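Local coordinates for protein MdcD (Pseudomonas aeruginosa, PDB 5VIP) that probably forms the beta part of a biotin-independent malonate decarboxylase, acting in the decarboxylation of malonyl-S-ACP, at residues R23-A28 with D227-V232; L114-G119 with G161-A166. One frame throughout, in Å; residues are numbered along the deposited sequence.

In the fold
Contact 1 brings the end of helix 18-25 against the start of helix 229-242, toward the periphery of the chain, while contact 2 lies near its middle, where the segment leaving strand 111-115 meets the start of helix 162-169. Their centres are about 20 Å apart, yet they join directly: L25 of contact 1 reaches L115 of contact 2, with L25 CD1 3.9 Å from L115 CD1. L115 faces helix 18-25, touching R21 as well as L25, while L116, just past the strand, meets M163 of helix 162-169. Along the sequence, contact 1 brackets contact 2, its own two segments lying 199 residues apart.

Contact 1. Residues R23-A28 with D227-V232; sequences RALLDA and DDLDEV
A24 and L229 are the nearest pair across the segments by their CA atoms, 7.5 Å apart, where a helix ending meets a helix beginning. Residues 23-25 close helix 18-25 and L26 drops out of helical geometry, while 229-232 form the first turn of helix 229-242. No hydrogen bond passes directly between the segments, so the contact is carried by four apolar side chains.

The methyl of A24 meets the forked end of L229: A24 CB lies 3.5 Å from L229 CD1, tighter than usual for two carbons, and 3.8 Å from L229 CD2. L229 reaches it by holding CG anti to its backbone N (chi1 173°), which carries the fork across the gap. Deeper in, L25 sends CD2 over to the flank of V232, 3.9 Å from V232 CG1, the two side chains crossing at a slant. F13 touches both L25 and L229, and L25 also packs on L113 of the central sheet.

The start of the second helix is well fastened. D228 is its N-cap: D228 OD1 takes E231 N at 2.9 Å through its anti lone pair, with an N-H...O angle of 155°, and the other oxygen, OD2, forms a salt bridge with R11. Beside the apolar patch, R233 hydrogen-bonds A24 O and also forms a salt bridge with D230.

The arrangement joins an N-terminal helix to the helix following sheet strand 223-225, consistent with the layered alpha/beta fold of the ClpP/crotonase clan.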
ATOM      1  N   ARG B  23       1.776  21.469 -14.965  1.00 16.02           N
ATOM      2  CA  ARG B  23       2.466  22.548 -15.658  1.00 19.28           C
ATOM      3  C   ARG B  23       2.632  23.771 -14.758  1.00 15.97           C
ATOM      4  O   ARG B  23       3.651  24.455 -14.805  1.00 17.87           O
ATOM      5  CB  ARG B  23       1.692  22.925 -16.926  1.00 18.85           C
ATOM      6  CG  ARG B  23       2.275  24.086 -17.730  1.00 24.46           C
ATOM      7  CD  ARG B  23       1.372  24.374 -18.938  1.00 30.89           C
ATOM      8  NE  ARG B  23       1.323  23.235 -19.857  1.00 33.83           N
ATOM      9  CZ  ARG B  23       0.315  22.372 -19.952  1.00 34.61           C
ATOM     10  NH1 ARG B  23      -0.767  22.511 -19.193  1.00 35.42           N
ATOM     11  NH2 ARG B  23       0.388  21.370 -20.817  1.00 35.15           N
ATOM     12  N   ALA B  24       1.628  24.035 -13.927  1.00 15.23           N
ATOM     13  CA  ALA B  24       1.644  25.198 -13.045  1.00 15.73           C
ATOM     14  C   ALA B  24       2.691  25.054 -11.937  1.00 15.21           C
ATOM     15  O   ALA B  24       3.289  26.046 -11.504  1.00 17.84           O
ATOM     16  CB  ALA B  24       0.268  25.415 -12.446  1.00 17.79           C
ATOM     17  N   LEU B  25       2.945  23.829 -11.498  1.00 12.94           N
ATOM     18  CA  LEU B  25       3.840  23.638 -10.347  1.00 11.42           C
ATOM     19  C   LEU B  25       5.325  23.576 -10.738  1.00 13.49           C
ATOM     20  O   LEU B  25       6.178  24.058  -9.993  1.00 15.35           O
ATOM     21  CB  LEU B  25       3.454  22.378  -9.567  1.00 12.62           C
ATOM     22  CG  LEU B  25       2.134  22.435  -8.798  1.00 15.22           C
ATOM     23  CD1 LEU B  25       1.836  21.085  -8.122  1.00 12.88           C
ATOM     24  CD2 LEU B  25       2.144  23.565  -7.761  1.00 17.01           C
ATOM     25  N   LEU B  26       5.628  22.993 -11.899  1.00 14.33           N
ATOM     26  CA  LEU B  26       7.018  22.851 -12.359  1.00 12.86           C
ATOM     27  C   LEU B  26       7.537  24.196 -12.848  1.00 15.23           C
ATOM     28  O   LEU B  26       6.744  25.036 -13.294  1.00 13.02           O
ATOM     29  CB  LEU B  26       7.110  21.793 -13.463  1.00 11.24           C
ATOM     30  CG  LEU B  26       6.945  20.344 -12.997  1.00 13.11           C
ATOM     31  CD1 LEU B  26       6.743  19.374 -14.167  1.00 14.18           C
ATOM     32  CD2 LEU B  26       8.157  19.943 -12.187  1.00 14.03           C
ATOM     33  N   ASP B  27       8.849  24.420 -12.732  1.00 14.13           N
ATOM     34  CA  ASP B  27       9.442  25.690 -13.165  1.00 15.26           C
ATOM     35  C   ASP B  27       9.022  26.005 -14.600  1.00 18.28           C
ATOM     36  O   ASP B  27       8.930  25.105 -15.441  1.00 14.67           O
ATOM     37  CB  ASP B  27      10.984  25.666 -13.080  1.00 16.42           C
ATOM     38  CG  ASP B  27      11.519  25.529 -11.647  1.00 20.69           C
ATOM     39  OD1 ASP B  27      10.730  25.561 -10.674  1.00 20.00           O
ATOM     40  OD2 ASP B  27      12.757  25.381 -11.505  1.00 20.18           O
ATOM     41  N   ALA B  28       8.769  27.283 -14.879  1.00 15.25           N
ATOM     42  CA  ALA B  28       8.342  27.712 -16.203  1.00 17.15           C
ATOM     43  C   ALA B  28       9.339  27.288 -17.276  1.00 18.77           C
ATOM     44  O   ALA B  28      10.552  27.455 -17.117  1.00 18.76           O
ATOM     45  CB  ALA B  28       8.137  29.228 -16.238  1.00 22.37           C
ATOM     46  N   ASP B 227      -6.533  27.524  -1.328  1.00 19.45           N
ATOM     47  CA  ASP B 227      -6.694  27.077  -2.706  1.00 23.89           C
ATOM     48  C   ASP B 227      -6.162  28.155  -3.629  1.00 23.64           C
ATOM     49  O   ASP B 227      -6.910  28.927  -4.228  1.00 23.06           O
ATOM     50  CB  ASP B 227      -8.155  26.752  -3.024  1.00 24.52           C
ATOM     51  CG  ASP B 227      -8.335  26.270  -4.451  1.00 27.10           C
ATOM     52  OD1 ASP B 227      -7.327  25.889  -5.085  1.00 22.23           O
ATOM     53  OD2 ASP B 227      -9.478  26.275  -4.949  1.00 34.12           O
ATOM     54  N   ASP B 228      -4.844  28.202  -3.723  1.00 19.94           N
ATOM     55  CA  ASP B 228      -4.158  29.276  -4.401  1.00 22.48           C
ATOM     56  C   ASP B 228      -2.901  28.666  -5.001  1.00 20.03           C
ATOM     57  O   ASP B 228      -2.089  28.075  -4.291  1.00 18.65           O
ATOM     58  CB  ASP B 228      -3.841  30.420  -3.418  1.00 23.35           C
ATOM     59  CG  ASP B 228      -3.030  31.539  -4.048  1.00 25.25           C
ATOM     60  OD1 ASP B 228      -1.786  31.456  -4.034  1.00 28.47           O
ATOM     61  OD2 ASP B 228      -3.625  32.521  -4.538  1.00 28.74           O
ATOM     62  N   LEU B 229      -2.773  28.780  -6.317  1.00 21.21           N
ATOM     63  CA  LEU B 229      -1.650  28.217  -7.054  1.00 22.51           C
ATOM     64  C   LEU B 229      -0.272  28.620  -6.534  1.00 19.38           C
ATOM     65  O   LEU B 229       0.600  27.771  -6.343  1.00 21.81           O
ATOM     66  CB  LEU B 229      -1.762  28.616  -8.530  1.00 27.25           C
ATOM     67  CG  LEU B 229      -0.554  28.231  -9.371  1.00 28.10           C
ATOM     68  CD1 LEU B 229      -0.372  26.709  -9.293  1.00 23.95           C
ATOM     69  CD2 LEU B 229      -0.724  28.707 -10.809  1.00 26.67           C
ATOM     70  N   ASP B 230      -0.050  29.913  -6.344  1.00 21.26           N
ATOM     71  CA  ASP B 230       1.249  30.376  -5.888  1.00 23.86           C
ATOM     72  C   ASP B 230       1.557  29.811  -4.500  1.00 22.16           C
ATOM     73  O   ASP B 230       2.690  29.418  -4.218  1.00 20.09           O
ATOM     74  CB  ASP B 230       1.291  31.903  -5.866  1.00 29.27           C
ATOM     75  CG  ASP B 230       2.698  32.456  -5.993  1.00 35.38           C
ATOM     76  OD1 ASP B 230       3.532  31.881  -6.738  1.00 32.08           O
ATOM     77  OD2 ASP B 230       2.969  33.491  -5.343  1.00 45.89           O
ATOM     78  N   GLU B 231       0.545  29.766  -3.634  1.00 19.60           N
ATOM     79  CA  GLU B 231       0.728  29.214  -2.296  1.00 21.48           C
ATOM     80  C   GLU B 231       1.030  27.704  -2.326  1.00 19.09           C
ATOM     81  O   GLU B 231       1.933  27.226  -1.632  1.00 16.11           O
ATOM     82  CB  GLU B 231      -0.508  29.487  -1.429  1.00 20.84           C
ATOM     83  CG  GLU B 231      -0.394  28.878  -0.045  1.00 23.30           C
ATOM     84  CD  GLU B 231      -1.307  29.507   0.988  1.00 23.72           C
ATOM     85  OE1 GLU B 231      -1.685  28.786   1.936  1.00 22.07           O
ATOM     86  OE2 GLU B 231      -1.614  30.717   0.875  1.00 21.21           O
ATOM     87  N   VAL B 232       0.280  26.948  -3.123  1.00 16.87           N
ATOM     88  CA  VAL B 232       0.567  25.519  -3.263  1.00 15.06           C
ATOM     89  C   VAL B 232       1.993  25.295  -3.762  1.00 15.31           C
ATOM     90  O   VAL B 232       2.739  24.482  -3.197  1.00 13.95           O
ATOM     91  CB  VAL B 232      -0.439  24.822  -4.216  1.00 18.51           C
ATOM     92  CG1 VAL B 232      -0.003  23.364  -4.499  1.00 15.84           C
ATOM     93  CG2 VAL B 232      -1.831  24.852  -3.596  1.00 15.75           C
TER

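Contact 2. Residues L114-G119 with G161-A166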
ATOM      1  N   LEU B 114       3.676  13.970  -6.044  1.00 10.51           N
ATOM      2  CA  LEU B 114       2.469  13.202  -6.367  1.00 11.19           C
ATOM      3  C   LEU B 114       1.218  14.043  -6.141  1.00 14.58           C
ATOM      4  O   LEU B 114       0.960  14.482  -5.020  1.00 12.92           O
ATOM      5  CB  LEU B 114       2.386  11.925  -5.514  1.00 11.16           C
ATOM      6  CG  LEU B 114       3.568  10.964  -5.607  1.00 13.71           C
ATOM      7  CD1 LEU B 114       3.367   9.776  -4.642  1.00 10.73           C
ATOM      8  CD2 LEU B 114       3.702  10.472  -7.045  1.00 15.99           C
ATOM      9  N   LEU B 115       0.436  14.233  -7.201  1.00 10.98           N
ATOM     10  CA  LEU B 115      -0.856  14.901  -7.097  1.00 13.92           C
ATOM     11  C   LEU B 115      -1.960  13.841  -7.103  1.00 17.09           C
ATOM     12  O   LEU B 115      -2.329  13.307  -8.160  1.00 15.95           O
ATOM     13  CB  LEU B 115      -1.047  15.890  -8.250  1.00 13.00           C
ATOM     14  CG  LEU B 115      -0.530  17.327  -8.075  1.00 21.66           C
ATOM     15  CD1 LEU B 115       0.815  17.436  -7.356  1.00 17.29           C
ATOM     16  CD2 LEU B 115      -0.482  18.059  -9.412  1.00 12.94           C
ATOM     17  N   LEU B 116      -2.489  13.547  -5.922  1.00 13.72           N
ATOM     18  CA  LEU B 116      -3.329  12.366  -5.735  1.00 17.82           C
ATOM     19  C   LEU B 116      -4.826  12.669  -5.703  1.00 24.11           C
ATOM     20  O   LEU B 116      -5.385  12.983  -4.651  1.00 27.15           O
ATOM     21  CB  LEU B 116      -2.919  11.658  -4.440  1.00 17.97           C
ATOM     22  CG  LEU B 116      -1.458  11.200  -4.429  1.00 16.90           C
ATOM     23  CD1 LEU B 116      -1.098  10.478  -3.134  1.00 19.34           C
ATOM     24  CD2 LEU B 116      -1.175  10.307  -5.625  1.00 19.49           C
ATOM     25  N   GLU B 117      -5.470  12.569  -6.861  1.00 18.61           N
ATOM     26  CA  GLU B 117      -6.924  12.692  -6.947  1.00 18.58           C
ATOM     27  C   GLU B 117      -7.436  11.351  -7.429  1.00 20.48           C
ATOM     28  O   GLU B 117      -7.415  11.082  -8.620  1.00 21.77           O
ATOM     29  CB  GLU B 117      -7.341  13.804  -7.911  1.00 19.91           C
ATOM     30  CG  GLU B 117      -6.839  15.196  -7.510  1.00 21.74           C
ATOM     31  CD  GLU B 117      -7.378  15.640  -6.151  1.00 30.73           C
ATOM     32  OE1 GLU B 117      -6.586  16.174  -5.330  1.00 31.97           O
ATOM     33  OE2 GLU B 117      -8.596  15.468  -5.913  1.00 26.61           O
ATOM     34  N   THR B 118      -7.860  10.501  -6.506  1.00 20.81           N
ATOM     35  CA  THR B 118      -8.139   9.120  -6.861  1.00 19.37           C
ATOM     36  C   THR B 118      -9.060   8.457  -5.841  1.00 22.13           C
ATOM     37  O   THR B 118      -9.056   8.792  -4.649  1.00 19.92           O
ATOM     38  CB  THR B 118      -6.818   8.320  -6.996  1.00 25.56           C
ATOM     39  OG1 THR B 118      -7.090   6.985  -7.444  1.00 30.45           O
ATOM     40  CG2 THR B 118      -6.058   8.288  -5.662  1.00 23.61           C
ATOM     41  N   GLY B 119      -9.865   7.512  -6.316  1.00 23.25           N
ATOM     42  CA  GLY B 119     -10.813   6.839  -5.446  1.00 25.96           C
ATOM     43  C   GLY B 119     -10.639   5.338  -5.314  1.00 31.03           C
ATOM     44  O   GLY B 119     -11.380   4.684  -4.568  1.00 31.67           O
ATOM     45  N   GLY B 161      -8.745   4.896  -0.856  1.00 19.33           N
ATOM     46  CA  GLY B 161      -8.354   3.572  -1.301  1.00 19.08           C
ATOM     47  C   GLY B 161      -6.889   3.296  -1.027  1.00 19.40           C
ATOM     48  O   GLY B 161      -6.275   3.919  -0.143  1.00 19.28           O
ATOM     49  N   GLY B 162      -6.332   2.359  -1.787  1.00 19.49           N
ATOM     50  CA  GLY B 162      -4.947   1.960  -1.632  1.00 19.36           C
ATOM     51  C   GLY B 162      -3.977   3.117  -1.779  1.00 17.23           C
ATOM     52  O   GLY B 162      -2.892   3.109  -1.197  1.00 16.76           O
HETATM   53  N   MSE B 163      -4.351   4.120  -2.557  1.00 16.52           N
HETATM   54  CA  MSE B 163      -3.449   5.266  -2.724  1.00 17.03           C
HETATM   55  C   MSE B 163      -3.420   6.174  -1.489  1.00 16.24           C
HETATM   56  O   MSE B 163      -2.521   7.002  -1.354  1.00 16.62           O
HETATM   57  CB  MSE B 163      -3.833   6.057  -3.974  1.00 18.65           C
HETATM   58  CG  MSE B 163      -3.394   5.372  -5.287  1.00 25.60           C
HETATM   59 SE   MSE B 163      -1.441   5.045  -5.373  1.00 27.46          SE
HETATM   60  CE  MSE B 163      -0.830   6.860  -5.463  1.00 13.28           C
ATOM     61  N   SER B 164      -4.370   6.010  -0.566  1.00 14.51           N
ATOM     62  CA  SER B 164      -4.300   6.782   0.681  1.00 15.85           C
ATOM     63  C   SER B 164      -3.229   6.199   1.588  1.00 16.01           C
ATOM     64  O   SER B 164      -2.636   6.898   2.420  1.00 12.99           O
ATOM     65  CB  SER B 164      -5.648   6.802   1.400  1.00 16.03           C
ATOM     66  OG  SER B 164      -5.939   5.519   1.971  1.00 22.48           O
ATOM     67  N   ILE B 165      -2.989   4.902   1.439  1.00 13.25           N
ATOM     68  CA  ILE B 165      -1.907   4.256   2.165  1.00 14.18           C
ATOM     69  C   ILE B 165      -0.576   4.761   1.594  1.00 15.50           C
ATOM     70  O   ILE B 165       0.377   5.009   2.336  1.00 14.80           O
ATOM     71  CB  ILE B 165      -2.013   2.715   2.071  1.00 13.90           C
ATOM     72  CG1 ILE B 165      -3.324   2.244   2.718  1.00 16.49           C
ATOM     73  CG2 ILE B 165      -0.795   2.042   2.710  1.00 14.82           C
ATOM     74  CD1 ILE B 165      -3.584   0.715   2.597  1.00 16.79           C
ATOM     75  N   ALA B 166      -0.525   4.929   0.272  1.00 14.18           N
ATOM     76  CA  ALA B 166       0.652   5.530  -0.374  1.00 17.53           C
ATOM     77  C   ALA B 166       0.882   6.943   0.157  1.00 12.51           C
ATOM     78  O   ALA B 166       2.006   7.328   0.446  1.00 13.53           O
ATOM     79  CB  ALA B 166       0.493   5.550  -1.895  1.00 15.20           C
TER
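Apolar contact is made by L116 and T118 on one side and M163, present as selenomethionine, on the other. L116 CD2 meets the terminal methyl of M163, 3.5 Å from M163 CE, which is tight for two carbons. The M163 chain is bent at both chi2 (-58°) and chi3 (-67°), a fold that turns this methyl back toward the leucine branch. Nearer the helix backbone, T118 CG2 rests 3.6 Å from M163 CB. The side chains of L116 and T118 each cross that of M163 at about a right angle. I136 and L85 also pack on M163, and L114 and A166 both touch I140 of helix 126-143.

No hydrogen bond crosses between the segments; polar groups find partners within 161-166 or outside. G161 O receives two donors, S164 N at 2.9 Å and S164 OG at 2.7 Å; the hydroxyl comes in the carbonyl plane, at a C=O...O angle of 158°. This ties down the first turn of helix 162-169. T118 OG1, anti to its own backbone N, bonds G83 O, leaving the methyl to face M163.

E117 takes no part in the contact; its carboxylate accepts from the backbone N of A154, G155 and G158, with R21 a long, weak ion pair.

The loop after strand 111-115 thus meets the helix start through two short apolar contacts, wholly buried near the centre of the chain, while S164 and I165 pack against the neighbouring chain.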